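Local coordinates for hypothetical sugar ABC-transporter sugar binding protein (Arthrobacter globiformis, PDB 7BVT) that probably binds cyclic alpha-maltosyl-1,6-maltose as the extracellular substrate-binding component of a bacterial sugar ABC transporter, at residues W350-S353 / L358-Y361; F201-W206 / S258-S263; T116-A121 / S134-A139; T326-S329 / G333-P336; V48-A53 / L316-E321. One frame throughout, in Å; residues are numbered along the deposited sequence.

Contacts 2 and 4 come nearest the bound glycan: the side chains of Q260 and M334 each lie about 7 Å from a glucose unit, while the side chains of L358 in contact 1 and P136 in contact 3 are about 11 Å off. Contact 1 touches both contact 2 and contact 4, its centre about 11 Å from that of contact 4: Y361 OH meets E261 O at 2.8 Å, and L358 CG packs on L335 CD2 at 4.0 Å. Contact 3 meets contact 4 through A139 O and L335 N, 2.8 Å apart. Contact 5 is the outermost, about 24 Å from the chain centre, yet F319 CZ reaches W328 CD2 of contact 4 at 3.7 Å and L320 CD1 reaches V135 CG2 of contact 3 at 3.6 Å.

Contact 1. Residues W350-S353 / L358-Y361; sequences WVES and LLPY
The carboxylate of E352 is the flat group that leans across this contact, and it does so with one oxygen: OE1 comes to 4.2 Å from the methyl CD2 of L359. The Y361 ring, on the same short helix as L359, has L358 O at its edge, in the ring plane, and its hydroxyl is hydrogen-bonded to E261 O. The W350 indole forms a cation-pi contact with K330. What joins the segments is aliphatic and centres on V351. Its CG1 stands anti to the backbone N (chi1 168°), which sets this methyl against the chain at L358 and L359, 3.8 Å from L359 N. The same methyl touches L358 CB and L359 CB, each at 4.1 Å, and so lies against the backbone where the two leucines join. Beyond it the L358 side chain packs on Y347, V266 and L335, and V351 and L358 are both buried, whereas E352 stays exposed at the margin. These are two consecutive helices, 345-354 and 359-363, packed together across a short linker in this solute-binding protein, with the L358 side chain about 11 Å from a glucose of the bound glycan.

Contact 2. Residues F201-W206 / S258-S263; sequences FQVNLW and SAQEGS
Q260 on strand 258-262 and N204 on helix 195-207 meet through their amides, approaching from opposite directions with the two planes turned 50° apart. The nearest atoms are both nitrogens: Q260 NE2 lies 3.7 Å from N204 ND2, and N204 OD1 is a little farther from the same NE2, at 4.0 Å. V203 CG1 touches NE2 as well, at 4.1 Å, so the glutamine nitrogen meets a methyl and a second amide as neighbouring points on the helix surface. Q260 reaches this far because its chain is fully extended beyond CG (chi2 180°), spanning a gap of 9.6 Å between the CA atoms of V203 and Q260. One shell out, each amide is oriented by partners of its own. N204 ND2 gives a hydrogen bond to Q207 OE1, and N204 OD1 accepts one from W234 NE1, which together fix the turn of its amide. Q260 OE1 is hydrogen-bonded to N200 ND2, and N200 lines the glycan pocket. V203 leans on L142, another pocket residue. The two NH2 groups that come nearest are both donors with nothing to accept, so the contact between helix and strand is packing, and the polar ends are served by N200, Q207 and W234. The chemistry is that of a second shell: the glutamine probably helps hold N200 in position for the sugar.

Contact 3. Residues T116-A121 / S134-A139; sequences TDVNDA and SVPVSA
V118 carries most of this contact, its two methyls shared between P136 and V135. It is the first residue to leave the helical conformation after helix 112-117, and its CB bond turns toward strand 131-136. CG1, anti to the backbone N (chi1 174°), runs straight at the proline ring, and P136 CG comes to 3.4 Å from it, closer than carbon atoms usually pack. P136 CD lies at 3.7 Å from the same methyl, so the CG-CD corner of the proline meets V118 CG1 as the two side chains reach toward each other. The other methyl, CG2, turns to V135, whose side chain crosses that of V118 at about a right angle; V118 CG2 and V135 CG2 are 4.2 Å apart. V135 puts its CG1 between the backbone N and the carbonyl carbon (chi1 62°), and that leaves CG2 as the branch that faces V118. All three residues are buried. L338 and T123 pack on V118 as well, L122 on P136, and L320 on V135. Directly after V118, N119 is the N-cap of helix 120-125, its OD1 accepting a hydrogen bond from L122 N. The V135 backbone is hydrogen-bonded to A299 of strand 292-301. The contact thus wedges the junction of two helices, 112-117 and 120-125, against an antiparallel strand of the mixed central sheet, in the alpha/beta architecture of bacterial solute-binding proteins, on the strand that leads toward the pocket residue N140.

Contact 4. Residues T326-S329 / G333-P336; sequences TEWS and GMLP
M334 starts with CG anti to its carbonyl carbon (chi1 -60°) and bends at its thioether (chi3 -75°), which swings CE back toward helix 322-332. There the methyl meets the W328 indole, with CE at 3.4 Å from CZ2, the two side chains crossing obliquely. W328 is also gripped by F319 and W36, each ring edge-to-face with it, and its NE1 makes a weak hydrogen bond to V137 O. With an alanine in place of W328 the M334 methyl is likely to lose the ring it packs on, and V137 O its weak N-H partner, opening a gap. The backbones are tied by one hydrogen bond: G333 N donates to S329 O at 2.9 Å, nearly along the C=O axis, though bent at the hydrogen (134°). The S329 hydroxyl lies beside its own backbone N, where it is hydrogen-bonded to V325 O, and OG also touches P336 CA at 3.3 Å. One water donates to S329 OG at 3.0 Å and to L335 O at 2.8 Å. A second water donates to M334 O at 2.9 Å and, weakly, to S329 O. Two waters and one backbone bond thus link helix and returning chain. Here a helix ends at a glycine of positive phi, and the chain folds back along the helix, the M334 side chain lying about 7 Å from a glucose of the bound glycan.

Contact 5. Residues V48-A53 / L316-E321; sequences VDTYNA and LSWFLE
Y51 and W318 slide past each other from opposite directions, each on its own helix. The tyrosine lies on one face of the indole: its CB sits over the six-membered ring, 3.9 Å from the centroid and 18° off the normal, a CH-pi contact. From there the phenol ring runs back along the tryptophan side chain, and Y51 CD1 packs 3.8 Å from W318 CD2. The two planes are tilted by 52°, with the Y51 ring centroid 5.4 Å from that of the five-membered ring, so the pair is oblique. W318 holds CG anti to its backbone N (chi1 175°), which carries the indole outward to helix 38-53. At the far end of the indole T50 crosses it at about a right angle, and its CG2 touches W318 CZ2 at 3.7 Å. Both polar ends are occupied: Y51 OH is hydrogen-bonded to D314 OD2, and T50 OG1 to A46 O. Y51 also meets F315 edge-to-face, and M47 packs on W318. With an alanine in place of W318 the Y51 methylene and the T50 methyl are likely to lose the surface they rest on, opening a gap between the helices. The contact joins helix 306-319 to helix 38-53, the connection in the beta-alpha-beta unit of parallel strands 28-34 and 58-64, in the helical layer that flanks the sheet of this solute-binding fold.

Contact 1. Residues W350-S353 / L358-Y361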
# COMPACT_ATOMS: atom_id res chain seq x y z
N TRP A 350 2.11 -9.73 -20.86
CA TRP A 350 2.49 -8.31 -20.97
C TRP A 350 3.51 -7.91 -19.91
O TRP A 350 4.49 -7.16 -20.18
CB TRP A 350 1.23 -7.49 -20.84
CG TRP A 350 1.57 -6.11 -21.18
CD1 TRP A 350 1.69 -5.60 -22.45
CD2 TRP A 350 2.01 -5.10 -20.26
NE1 TRP A 350 2.11 -4.30 -22.37
CE2 TRP A 350 2.33 -3.97 -21.05
CE3 TRP A 350 2.16 -5.03 -18.87
CZ2 TRP A 350 2.73 -2.78 -20.47
CZ3 TRP A 350 2.61 -3.86 -18.30
CH2 TRP A 350 2.88 -2.75 -19.09
N VAL A 351 3.28 -8.32 -18.67
CA VAL A 351 4.27 -7.95 -17.62
C VAL A 351 5.62 -8.58 -17.99
O VAL A 351 6.63 -7.87 -17.91
CB VAL A 351 3.78 -8.35 -16.22
CG1 VAL A 351 4.91 -8.23 -15.20
CG2 VAL A 351 2.62 -7.48 -15.81
N GLU A 352 5.62 -9.83 -18.42
CA GLU A 352 6.84 -10.60 -18.78
C GLU A 352 7.55 -9.94 -19.97
O GLU A 352 8.78 -9.84 -19.93
CB GLU A 352 6.47 -12.07 -19.05
CG GLU A 352 7.68 -12.99 -19.15
CD GLU A 352 8.80 -12.76 -18.14
OE1 GLU A 352 8.52 -12.72 -16.91
OE2 GLU A 352 9.97 -12.62 -18.57
N SER A 353 6.80 -9.43 -20.94
CA SER A 353 7.35 -8.83 -22.19
C SER A 353 7.82 -7.40 -21.94
O SER A 353 8.79 -6.98 -22.56
CB SER A 353 6.34 -8.90 -23.34
OG SER A 353 5.47 -7.76 -23.30
N LEU A 358 8.12 -6.22 -12.42
CA LEU A 358 6.85 -6.01 -11.69
C LEU A 358 6.25 -7.36 -11.31
O LEU A 358 5.40 -7.39 -10.41
CB LEU A 358 5.90 -5.19 -12.57
CG LEU A 358 4.75 -4.52 -11.82
CD1 LEU A 358 5.22 -3.39 -10.95
CD2 LEU A 358 3.72 -4.00 -12.81
N LEU A 359 6.68 -8.48 -11.90
CA LEU A 359 5.92 -9.74 -11.73
C LEU A 359 5.86 -10.12 -10.25
O LEU A 359 4.83 -10.56 -9.76
CB LEU A 359 6.51 -10.88 -12.58
CG LEU A 359 5.75 -12.19 -12.49
CD1 LEU A 359 4.32 -12.03 -12.98
CD2 LEU A 359 6.43 -13.34 -13.27
N PRO A 360 6.94 -10.04 -9.44
CA PRO A 360 6.84 -10.47 -8.05
C PRO A 360 5.75 -9.67 -7.33
O PRO A 360 5.09 -10.22 -6.47
CB PRO A 360 8.22 -10.16 -7.48
CG PRO A 360 9.10 -10.37 -8.69
CD PRO A 360 8.33 -9.67 -9.81
N TYR A 361 5.63 -8.39 -7.65
CA TYR A 361 4.63 -7.50 -7.00
C TYR A 361 3.22 -7.96 -7.37
O TYR A 361 2.30 -7.99 -6.54
CB TYR A 361 4.90 -6.07 -7.42
CG TYR A 361 6.14 -5.45 -6.83
CD1 TYR A 361 6.10 -4.78 -5.63
CD2 TYR A 361 7.35 -5.48 -7.53
CE1 TYR A 361 7.20 -4.16 -5.09
CE2 TYR A 361 8.46 -4.85 -7.00
CZ TYR A 361 8.38 -4.18 -5.79
OH TYR A 361 9.45 -3.56 -5.23

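Contact 2. Residues F201-W206 / S258-S263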
# COMPACT_ATOMS: atom_id res chain seq x y z
N PHE A 201 7.09 -2.36 8.80
CA PHE A 201 7.10 -3.34 9.89
C PHE A 201 5.91 -4.29 9.78
O PHE A 201 6.07 -5.49 10.04
CB PHE A 201 7.07 -2.62 11.25
CG PHE A 201 7.16 -3.59 12.38
CD1 PHE A 201 8.38 -4.14 12.77
CD2 PHE A 201 6.03 -4.01 13.03
CE1 PHE A 201 8.43 -5.10 13.77
CE2 PHE A 201 6.08 -4.92 14.04
CZ PHE A 201 7.28 -5.48 14.42
N GLN A 202 4.72 -3.79 9.43
CA GLN A 202 3.53 -4.66 9.40
C GLN A 202 3.80 -5.86 8.47
O GLN A 202 3.28 -6.91 8.70
CB GLN A 202 2.32 -3.88 8.90
CG GLN A 202 1.70 -3.02 9.98
CD GLN A 202 0.87 -1.85 9.46
OE1 GLN A 202 0.96 -1.47 8.30
NE2 GLN A 202 0.08 -1.25 10.36
N VAL A 203 4.54 -5.65 7.39
CA VAL A 203 4.84 -6.77 6.45
C VAL A 203 5.43 -7.91 7.25
O VAL A 203 4.98 -9.03 7.13
CB VAL A 203 5.85 -6.30 5.39
CG1 VAL A 203 6.36 -7.47 4.56
CG2 VAL A 203 5.25 -5.23 4.51
N ASN A 204 6.45 -7.63 8.04
CA ASN A 204 7.20 -8.68 8.76
C ASN A 204 6.39 -9.21 9.94
O ASN A 204 6.43 -10.44 10.20
CB ASN A 204 8.53 -8.10 9.24
CG ASN A 204 9.46 -7.71 8.10
OD1 ASN A 204 10.14 -6.69 8.19
ND2 ASN A 204 9.45 -8.45 7.00
N LEU A 205 5.55 -8.37 10.57
CA LEU A 205 4.62 -8.81 11.63
C LEU A 205 3.68 -9.87 11.01
O LEU A 205 3.48 -10.95 11.57
CB LEU A 205 3.88 -7.58 12.16
CG LEU A 205 2.72 -7.89 13.11
CD1 LEU A 205 3.23 -8.42 14.45
CD2 LEU A 205 1.89 -6.64 13.30
N TRP A 206 3.06 -9.60 9.87
CA TRP A 206 2.15 -10.56 9.22
C TRP A 206 2.87 -11.82 8.73
O TRP A 206 2.31 -12.94 8.92
CB TRP A 206 1.44 -9.88 8.07
CG TRP A 206 0.42 -8.87 8.49
CD1 TRP A 206 -0.45 -8.92 9.53
CD2 TRP A 206 0.19 -7.62 7.82
NE1 TRP A 206 -1.22 -7.77 9.57
CE2 TRP A 206 -0.83 -6.94 8.54
CE3 TRP A 206 0.80 -6.98 6.72
CZ2 TRP A 206 -1.29 -5.70 8.15
CZ3 TRP A 206 0.30 -5.77 6.33
CH2 TRP A 206 -0.72 -5.14 7.03
N SER A 258 20.00 -3.43 -0.61
CA SER A 258 18.58 -3.84 -0.82
C SER A 258 17.69 -3.02 0.10
O SER A 258 18.20 -2.32 0.95
CB SER A 258 18.37 -5.28 -0.58
OG SER A 258 18.78 -5.67 0.76
N ALA A 259 16.38 -3.12 -0.14
CA ALA A 259 15.36 -2.39 0.67
C ALA A 259 14.00 -2.95 0.32
O ALA A 259 13.79 -3.43 -0.80
CB ALA A 259 15.43 -0.90 0.38
N GLN A 260 13.05 -2.82 1.25
CA GLN A 260 11.63 -2.95 0.85
C GLN A 260 11.26 -1.70 0.07
O GLN A 260 11.59 -0.59 0.51
CB GLN A 260 10.73 -3.12 2.07
CG GLN A 260 10.85 -4.49 2.64
CD GLN A 260 10.02 -4.80 3.86
OE1 GLN A 260 9.27 -3.94 4.43
NE2 GLN A 260 10.15 -6.04 4.27
N GLU A 261 10.64 -1.90 -1.08
CA GLU A 261 10.22 -0.82 -1.97
C GLU A 261 8.82 -1.10 -2.50
O GLU A 261 8.51 -2.23 -2.89
CB GLU A 261 11.22 -0.64 -3.13
CG GLU A 261 12.57 -0.12 -2.65
CD GLU A 261 12.67 1.33 -2.25
OE1 GLU A 261 11.66 2.07 -2.33
OE2 GLU A 261 13.81 1.75 -1.86
N GLY A 262 8.06 -0.02 -2.66
CA GLY A 262 6.74 -0.12 -3.29
C GLY A 262 6.83 -0.39 -4.75
O GLY A 262 7.86 -0.08 -5.38
N SER A 263 5.80 -1.01 -5.30
CA SER A 263 5.75 -1.46 -6.71
C SER A 263 5.89 -0.24 -7.63
O SER A 263 6.38 -0.43 -8.76
CB SER A 263 4.47 -2.24 -7.00
OG SER A 263 3.36 -1.47 -6.58

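Contact 3. Residues T116-A121 / S134-A139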
# COMPACT_ATOMS: atom_id res chain seq x y z
N THR A 116 -16.88 -9.16 -6.25
CA THR A 116 -16.30 -10.48 -5.85
C THR A 116 -14.88 -10.64 -6.37
O THR A 116 -14.03 -11.17 -5.67
CB THR A 116 -17.14 -11.66 -6.38
OG1 THR A 116 -18.41 -11.48 -5.75
CG2 THR A 116 -16.48 -12.97 -6.00
N ASP A 117 -14.60 -10.13 -7.57
CA ASP A 117 -13.30 -10.30 -8.26
C ASP A 117 -12.29 -9.36 -7.63
O ASP A 117 -11.10 -9.73 -7.54
CB ASP A 117 -13.47 -10.00 -9.74
CG ASP A 117 -12.28 -10.34 -10.64
OD1 ASP A 117 -11.36 -11.06 -10.21
OD2 ASP A 117 -12.30 -9.84 -11.77
N VAL A 118 -12.74 -8.15 -7.25
CA VAL A 118 -11.82 -7.21 -6.58
C VAL A 118 -11.13 -7.94 -5.43
O VAL A 118 -11.77 -8.69 -4.70
CB VAL A 118 -12.56 -5.94 -6.11
CG1 VAL A 118 -11.64 -5.04 -5.30
CG2 VAL A 118 -13.11 -5.18 -7.27
N ASN A 119 -9.86 -7.64 -5.23
CA ASN A 119 -9.05 -8.15 -4.11
C ASN A 119 -9.83 -8.10 -2.79
O ASN A 119 -10.32 -7.05 -2.36
CB ASN A 119 -7.77 -7.31 -4.04
CG ASN A 119 -6.92 -7.74 -2.86
OD1 ASN A 119 -7.21 -7.26 -1.74
ND2 ASN A 119 -5.92 -8.55 -3.16
N ASP A 120 -9.90 -9.24 -2.08
CA ASP A 120 -10.77 -9.34 -0.89
C ASP A 120 -10.26 -8.45 0.26
O ASP A 120 -11.09 -7.97 1.04
CB ASP A 120 -10.80 -10.81 -0.43
CG ASP A 120 -11.51 -11.79 -1.36
OD1 ASP A 120 -12.16 -11.38 -2.32
OD2 ASP A 120 -11.43 -13.00 -1.04
N ALA A 121 -8.97 -8.33 0.44
CA ALA A 121 -8.42 -7.51 1.53
C ALA A 121 -8.93 -6.08 1.30
O ALA A 121 -9.27 -5.42 2.28
CB ALA A 121 -6.93 -7.58 1.59
N SER A 134 -16.09 2.03 0.01
CA SER A 134 -15.00 2.27 -0.94
C SER A 134 -14.74 1.01 -1.79
O SER A 134 -15.03 -0.13 -1.38
CB SER A 134 -13.72 2.76 -0.27
OG SER A 134 -13.15 1.76 0.56
N VAL A 135 -14.17 1.24 -2.94
CA VAL A 135 -13.64 0.16 -3.79
C VAL A 135 -12.28 0.63 -4.26
O VAL A 135 -12.12 1.78 -4.65
CB VAL A 135 -14.62 -0.23 -4.92
CG1 VAL A 135 -14.86 0.94 -5.87
CG2 VAL A 135 -14.19 -1.45 -5.68
N PRO A 136 -11.28 -0.23 -4.31
CA PRO A 136 -10.00 0.19 -4.89
C PRO A 136 -10.12 0.40 -6.40
O PRO A 136 -10.78 -0.34 -7.08
CB PRO A 136 -9.09 -1.00 -4.58
CG PRO A 136 -10.01 -2.18 -4.55
CD PRO A 136 -11.24 -1.63 -3.88
N VAL A 137 -9.43 1.42 -6.89
CA VAL A 137 -9.30 1.70 -8.34
C VAL A 137 -7.84 1.69 -8.75
O VAL A 137 -7.59 1.75 -9.96
CB VAL A 137 -9.98 3.02 -8.71
CG1 VAL A 137 -11.48 2.84 -8.56
CG2 VAL A 137 -9.49 4.21 -7.91
N SER A 138 -6.91 1.55 -7.82
CA SER A 138 -5.51 1.21 -8.13
C SER A 138 -4.94 0.44 -6.94
O SER A 138 -5.57 0.48 -5.86
CB SER A 138 -4.69 2.42 -8.37
OG SER A 138 -4.48 3.13 -7.18
N ALA A 139 -3.86 -0.27 -7.14
CA ALA A 139 -3.20 -0.95 -6.01
C ALA A 139 -1.70 -0.91 -6.20
O ALA A 139 -1.19 -0.69 -7.29
CB ALA A 139 -3.69 -2.37 -5.90

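Contact 4. Residues T326-S329 / G333-P336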
# COMPACT_ATOMS: atom_id res chain seq x y z
N THR A 326 -7.16 -3.62 -17.01
CA THR A 326 -5.91 -4.09 -17.67
C THR A 326 -5.23 -2.88 -18.30
O THR A 326 -4.03 -2.64 -18.05
CB THR A 326 -6.23 -5.13 -18.74
OG1 THR A 326 -6.90 -6.21 -18.11
CG2 THR A 326 -4.98 -5.64 -19.43
N GLU A 327 -5.95 -2.11 -19.10
CA GLU A 327 -5.29 -0.97 -19.81
C GLU A 327 -4.79 0.07 -18.82
O GLU A 327 -3.65 0.52 -18.93
CB GLU A 327 -6.19 -0.29 -20.84
CG GLU A 327 -5.48 -0.09 -22.20
CD GLU A 327 -5.19 1.32 -22.73
OE1 GLU A 327 -5.75 2.32 -22.20
OE2 GLU A 327 -4.41 1.43 -23.71
N TRP A 328 -5.60 0.41 -17.80
CA TRP A 328 -5.20 1.37 -16.75
C TRP A 328 -3.91 0.92 -16.01
O TRP A 328 -3.02 1.77 -15.78
CB TRP A 328 -6.37 1.48 -15.76
CG TRP A 328 -6.13 2.18 -14.47
CD1 TRP A 328 -6.17 1.56 -13.26
CD2 TRP A 328 -5.93 3.57 -14.20
NE1 TRP A 328 -5.99 2.45 -12.27
CE2 TRP A 328 -5.87 3.71 -12.80
CE3 TRP A 328 -5.83 4.73 -14.99
CZ2 TRP A 328 -5.71 4.94 -12.17
CZ3 TRP A 328 -5.64 5.94 -14.36
CH2 TRP A 328 -5.58 6.05 -12.97
N SER A 329 -3.85 -0.33 -15.59
CA SER A 329 -2.69 -0.89 -14.85
C SER A 329 -1.47 -0.83 -15.78
O SER A 329 -0.42 -0.31 -15.38
CB SER A 329 -2.99 -2.29 -14.40
OG SER A 329 -4.14 -2.30 -13.54
N GLY A 333 1.51 1.59 -14.45
CA GLY A 333 2.41 0.74 -13.63
C GLY A 333 1.82 0.39 -12.27
O GLY A 333 2.55 -0.12 -11.39
N MET A 334 0.55 0.69 -12.08
CA MET A 334 -0.16 0.31 -10.83
C MET A 334 -0.64 -1.12 -10.97
O MET A 334 -0.82 -1.64 -12.06
CB MET A 334 -1.27 1.29 -10.45
CG MET A 334 -0.67 2.65 -10.26
SD MET A 334 -1.63 3.92 -9.45
CE MET A 334 -2.71 4.22 -10.83
N LEU A 335 -0.77 -1.82 -9.84
CA LEU A 335 -1.18 -3.23 -9.89
C LEU A 335 -2.69 -3.30 -10.06
O LEU A 335 -3.41 -2.46 -9.52
CB LEU A 335 -0.75 -3.93 -8.60
CG LEU A 335 0.71 -3.80 -8.25
CD1 LEU A 335 1.03 -4.51 -6.96
CD2 LEU A 335 1.59 -4.36 -9.36
N PRO A 336 -3.21 -4.33 -10.76
CA PRO A 336 -4.63 -4.41 -11.01
C PRO A 336 -5.35 -4.72 -9.70
O PRO A 336 -4.86 -5.50 -8.89
CB PRO A 336 -4.85 -5.54 -12.00
CG PRO A 336 -3.50 -6.13 -12.24
CD PRO A 336 -2.46 -5.36 -11.49
O HOH W 1 -4.38 -0.47 -11.17
O HOH W 2 0.69 -2.80 -14.23

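Contact 5. Residues V48-A53 / L316-E321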
# COMPACT_ATOMS: atom_id res chain seq x y z
N VAL A 48 -11.72 8.90 -18.60
CA VAL A 48 -12.92 9.75 -18.42
C VAL A 48 -13.41 10.10 -19.83
O VAL A 48 -14.63 9.97 -20.10
CB VAL A 48 -12.61 10.97 -17.53
CG1 VAL A 48 -13.65 12.06 -17.63
CG2 VAL A 48 -12.43 10.58 -16.07
N ASP A 49 -12.50 10.52 -20.72
CA ASP A 49 -12.92 10.88 -22.11
C ASP A 49 -13.63 9.71 -22.75
O ASP A 49 -14.74 9.92 -23.37
CB ASP A 49 -11.72 11.21 -23.00
CG ASP A 49 -11.09 12.52 -22.65
OD1 ASP A 49 -11.76 13.31 -21.96
OD2 ASP A 49 -9.90 12.72 -23.11
N THR A 50 -13.03 8.52 -22.64
CA THR A 50 -13.53 7.28 -23.22
C THR A 50 -14.93 7.03 -22.67
O THR A 50 -15.87 6.80 -23.46
CB THR A 50 -12.55 6.12 -23.02
OG1 THR A 50 -11.34 6.43 -23.72
CG2 THR A 50 -13.09 4.81 -23.52
N TYR A 51 -15.10 7.01 -21.35
CA TYR A 51 -16.44 6.80 -20.75
C TYR A 51 -17.46 7.84 -21.23
O TYR A 51 -18.59 7.44 -21.57
CB TYR A 51 -16.31 6.79 -19.22
CG TYR A 51 -17.63 6.67 -18.50
CD1 TYR A 51 -18.23 5.45 -18.37
CD2 TYR A 51 -18.26 7.79 -18.00
CE1 TYR A 51 -19.43 5.33 -17.67
CE2 TYR A 51 -19.47 7.68 -17.33
CZ TYR A 51 -20.04 6.44 -17.14
OH TYR A 51 -21.23 6.37 -16.44
N ASN A 52 -17.08 9.11 -21.18
CA ASN A 52 -17.96 10.25 -21.57
C ASN A 52 -18.39 10.06 -23.02
O ASN A 52 -19.54 10.36 -23.31
CB ASN A 52 -17.25 11.58 -21.33
CG ASN A 52 -17.37 11.98 -19.89
OD1 ASN A 52 -18.18 11.40 -19.13
ND2 ASN A 52 -16.59 12.98 -19.48
N ALA A 53 -17.53 9.53 -23.88
CA ALA A 53 -17.89 9.48 -25.31
C ALA A 53 -18.65 8.20 -25.62
O ALA A 53 -19.24 8.10 -26.72
CB ALA A 53 -16.64 9.68 -26.12
N LEU A 316 -17.87 4.01 -12.00
CA LEU A 316 -16.92 3.14 -11.26
C LEU A 316 -17.06 1.71 -11.78
O LEU A 316 -16.05 1.02 -11.93
CB LEU A 316 -17.20 3.25 -9.75
CG LEU A 316 -16.88 4.57 -9.07
CD1 LEU A 316 -17.13 4.49 -7.58
CD2 LEU A 316 -15.48 5.04 -9.34
N SER A 317 -18.28 1.25 -12.08
CA SER A 317 -18.49 -0.13 -12.62
C SER A 317 -17.72 -0.26 -13.94
O SER A 317 -17.04 -1.24 -14.15
CB SER A 317 -19.97 -0.43 -12.82
OG SER A 317 -20.69 -0.36 -11.57
N TRP A 318 -17.82 0.76 -14.79
CA TRP A 318 -17.11 0.69 -16.10
C TRP A 318 -15.60 0.68 -15.87
O TRP A 318 -14.88 -0.11 -16.52
CB TRP A 318 -17.60 1.86 -16.98
CG TRP A 318 -16.85 1.93 -18.27
CD1 TRP A 318 -17.17 1.31 -19.44
CD2 TRP A 318 -15.66 2.72 -18.52
NE1 TRP A 318 -16.21 1.59 -20.39
CE2 TRP A 318 -15.32 2.49 -19.87
CE3 TRP A 318 -14.85 3.59 -17.77
CZ2 TRP A 318 -14.17 3.00 -20.45
CZ3 TRP A 318 -13.75 4.16 -18.36
CH2 TRP A 318 -13.45 3.92 -19.70
N PHE A 319 -15.15 1.55 -14.99
CA PHE A 319 -13.72 1.66 -14.63
C PHE A 319 -13.19 0.32 -14.12
O PHE A 319 -12.02 0.02 -14.34
CB PHE A 319 -13.51 2.77 -13.60
CG PHE A 319 -12.10 3.27 -13.62
CD1 PHE A 319 -11.64 4.10 -14.64
CD2 PHE A 319 -11.23 2.95 -12.59
CE1 PHE A 319 -10.36 4.60 -14.61
CE2 PHE A 319 -9.94 3.47 -12.58
CZ PHE A 319 -9.51 4.28 -13.60
N LEU A 320 -14.06 -0.50 -13.51
CA LEU A 320 -13.62 -1.78 -12.87
C LEU A 320 -13.85 -2.98 -13.78
O LEU A 320 -13.64 -4.11 -13.32
CB LEU A 320 -14.36 -1.90 -11.53
CG LEU A 320 -13.82 -0.96 -10.45
CD1 LEU A 320 -14.70 -0.95 -9.22
CD2 LEU A 320 -12.36 -1.28 -10.08
N GLU A 321 -14.29 -2.79 -15.03
CA GLU A 321 -14.38 -3.93 -15.97
C GLU A 321 -12.95 -4.35 -16.34
O GLU A 321 -12.04 -3.49 -16.39
CB GLU A 321 -15.20 -3.56 -17.20
CG GLU A 321 -16.64 -3.23 -16.85
CD GLU A 321 -17.54 -2.82 -18.00
OE1 GLU A 321 -17.03 -2.71 -19.14
OE2 GLU A 321 -18.73 -2.63 -17.74